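Long-range contact in catechol 1,2 dioxygenase (Acinetobacter radioresistens, PDB 2XSU), which probably catalyses the iron(III)-dependent intradiol cleavage of catechol by O2 to cis,cis-muconate, the first step of catechol breakdown through the beta-ketoadipate pathway: residues A[151-157]-A[181-187]. The protein carries 1 engineered substitution. Residues are numbered along the deposited sequence; the frame is centred on the assembly and turned at random.
Sequences IEGAKVE and RTILTDV
Two neighbouring strands of the beta-sandwich that forms the core of intradiol dioxygenases pair antiparallel here: 155-157 against 181-184, axes 4.6 Å apart at closest and 155° between their directions. Start at R181, whose O receives a CA-H...O contact from E157 CA at 3.5 Å; R181 also has a backbone hydrogen bond with V158, continuing the ladder. T182 faces E157 as a non-hydrogen-bonded pair (CA-CA 4.4 Å); its CG2 lies 3.5 Å from K155 CG, K155 being extended with every chi t. A water links T182 OG1 (2.7 Å) to E157 OE1 (2.8 Å), which Y112 also binds. I183 and V156 make the hydrogen-bonded pair, with I183 N to V156 O and V156 N to I183 O both 2.8 Å; their side chains take the opposite sheet face from T182, L184, K155 and E157, and V156 packs on V143 of strand 136-145. L184 pairs with K155, its CD2 3.9 Å from K155 CA. Beyond the strand, T185 N reaches A154 O (2.9 Å) and T185 O accepts from G153 N (3.0 Å), G153 turning at phi/psi 84/10. The buried T185 hydroxyl, chi1 p, meets the loop leading into strand 155-157: OG1 accepts from A154 N at 3.0 Å and donates to I151 O at 2.7 Å. D186 O touches E152 CG at 3.4 Å. A second water joins V187 O (2.9 Å) to E152 OE1 (3.0 Å).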
loop_
_atom_site.group_PDB
_atom_site.type_symbol
_atom_site.label_atom_id
_atom_site.label_comp_id
_atom_site.label_asym_id
_atom_site.label_seq_id
_atom_site.Cartn_x
_atom_site.Cartn_y
_atom_site.Cartn_z
ATOM N N ILE A 151 -41.824 7.894 3.847
ATOM C CA ILE A 151 -41.389 6.929 2.843
ATOM C C ILE A 151 -41.519 5.519 3.423
ATOM O O ILE A 151 -40.796 5.149 4.370
ATOM C CB ILE A 151 -39.920 7.162 2.369
ATOM C CG1 ILE A 151 -39.764 8.571 1.797
ATOM C CG2 ILE A 151 -39.502 6.119 1.347
ATOM C CD1 ILE A 151 -38.274 8.996 1.525
ATOM N N GLU A 152 -42.447 4.732 2.866
ATOM C CA GLU A 152 -42.620 3.326 3.247
ATOM C C GLU A 152 -41.694 2.429 2.419
ATOM O O GLU A 152 -41.551 2.639 1.210
ATOM C CB GLU A 152 -44.093 2.876 3.064
ATOM C CG GLU A 152 -44.324 1.363 3.347
ATOM C CD GLU A 152 -45.784 0.896 3.118
ATOM O OE1 GLU A 152 -46.520 1.574 2.366
ATOM O OE2 GLU A 152 -46.185 -0.155 3.694
ATOM N N GLY A 153 -41.063 1.435 3.061
ATOM C CA GLY A 153 -40.209 0.475 2.370
ATOM C C GLY A 153 -38.773 0.921 2.136
ATOM O O GLY A 153 -38.020 0.247 1.437
ATOM N N ALA A 154 -38.391 2.040 2.748
ATOM C CA ALA A 154 -36.996 2.474 2.728
ATOM C C ALA A 154 -36.141 1.457 3.479
ATOM O O ALA A 154 -36.565 0.929 4.516
ATOM C CB ALA A 154 -36.861 3.852 3.348
ATOM N N LYS A 155 -34.956 1.179 2.945
ATOM C CA LYS A 155 -34.035 0.200 3.520
ATOM C C LYS A 155 -33.075 0.900 4.491
ATOM O O LYS A 155 -32.210 1.659 4.051
ATOM C CB LYS A 155 -33.265 -0.442 2.377
ATOM C CG LYS A 155 -32.486 -1.647 2.729
ATOM C CD LYS A 155 -32.009 -2.335 1.456
ATOM C CE LYS A 155 -31.017 -3.440 1.758
ATOM N NZ LYS A 155 -30.661 -4.248 0.545
ATOM N N VAL A 156 -33.238 0.650 5.793
ATOM C CA VAL A 156 -32.402 1.282 6.831
ATOM C C VAL A 156 -31.410 0.233 7.302
ATOM O O VAL A 156 -31.792 -0.739 7.981
ATOM C CB VAL A 156 -33.255 1.812 8.003
ATOM C CG1 VAL A 156 -32.338 2.452 9.090
ATOM C CG2 VAL A 156 -34.280 2.834 7.480
ATOM N N GLU A 157 -30.132 0.390 6.930
ATOM C CA GLU A 157 -29.113 -0.568 7.314
ATOM C C GLU A 157 -28.295 0.017 8.427
ATOM O O GLU A 157 -27.773 1.116 8.266
ATOM C CB GLU A 157 -28.200 -0.894 6.125
ATOM C CG GLU A 157 -28.950 -1.485 4.946
ATOM C CD GLU A 157 -27.997 -1.905 3.855
ATOM O OE1 GLU A 157 -27.211 -2.849 4.085
ATOM O OE2 GLU A 157 -28.068 -1.290 2.746
ATOM N N ARG A 181 -28.154 -5.078 11.195
ATOM C CA ARG A 181 -29.518 -5.368 10.727
ATOM C C ARG A 181 -29.925 -4.477 9.562
ATOM O O ARG A 181 -29.459 -3.325 9.439
ATOM C CB ARG A 181 -30.544 -5.211 11.844
ATOM C CG ARG A 181 -30.410 -6.171 13.026
ATOM C CD ARG A 181 -30.690 -7.638 12.639
ATOM N NE ARG A 181 -30.678 -8.456 13.859
ATOM C CZ ARG A 181 -29.613 -9.059 14.362
ATOM N NH1 ARG A 181 -28.440 -8.987 13.745
ATOM N NH2 ARG A 181 -29.709 -9.768 15.502
ATOM N N THR A 182 -30.850 -4.988 8.748
ATOM C CA THR A 182 -31.540 -4.184 7.762
ATOM C C THR A 182 -32.997 -4.142 8.182
ATOM O O THR A 182 -33.619 -5.208 8.367
ATOM C CB THR A 182 -31.438 -4.817 6.356
ATOM O OG1 THR A 182 -30.064 -4.838 5.965
ATOM C CG2 THR A 182 -32.273 -4.031 5.327
ATOM N N ILE A 183 -33.523 -2.931 8.299
ATOM C CA ILE A 183 -34.928 -2.702 8.703
ATOM C C ILE A 183 -35.642 -1.947 7.574
ATOM O O ILE A 183 -35.218 -0.869 7.169
ATOM C CB ILE A 183 -35.063 -1.875 10.013
ATOM C CG1 ILE A 183 -34.234 -2.463 11.142
ATOM C CG2 ILE A 183 -36.547 -1.810 10.449
ATOM C CD1 ILE A 183 -34.102 -1.526 12.369
ATOM N N LEU A 184 -36.755 -2.496 7.070
ATOM C CA LEU A 184 -37.517 -1.763 6.052
ATOM C C LEU A 184 -38.557 -0.915 6.746
ATOM O O LEU A 184 -39.278 -1.405 7.612
ATOM C CB LEU A 184 -38.208 -2.727 5.050
ATOM C CG LEU A 184 -37.304 -3.745 4.355
ATOM C CD1 LEU A 184 -38.142 -4.771 3.520
ATOM C CD2 LEU A 184 -36.265 -3.033 3.489
ATOM N N THR A 185 -38.641 0.370 6.392
ATOM C CA THR A 185 -39.595 1.246 7.091
ATOM C C THR A 185 -41.035 0.756 6.842
ATOM O O THR A 185 -41.352 0.228 5.757
ATOM C CB THR A 185 -39.490 2.724 6.709
ATOM O OG1 THR A 185 -39.640 2.852 5.296
ATOM C CG2 THR A 185 -38.089 3.299 7.124
ATOM N N ASP A 186 -41.873 0.912 7.858
ATOM C CA ASP A 186 -43.243 0.396 7.798
ATOM C C ASP A 186 -44.173 1.399 7.106
ATOM O O ASP A 186 -43.727 2.399 6.530
ATOM C CB ASP A 186 -43.731 0.025 9.210
ATOM C CG ASP A 186 -43.839 1.229 10.156
ATOM O OD1 ASP A 186 -44.007 2.387 9.718
ATOM O OD2 ASP A 186 -43.795 0.995 11.384
ATOM N N VAL A 187 -45.478 1.119 7.166
ATOM C CA VAL A 187 -46.483 1.972 6.532
ATOM C C VAL A 187 -46.507 3.435 7.031
ATOM O O VAL A 187 -47.001 4.328 6.334
ATOM C CB VAL A 187 -47.907 1.317 6.637
ATOM C CG1 VAL A 187 -48.416 1.351 8.051
ATOM C CG2 VAL A 187 -48.870 2.029 5.691
HETATM O O HOH W 1 -47.559 4.122 3.470
HETATM O O HOH W 2 -27.512 -4.167 6.511
#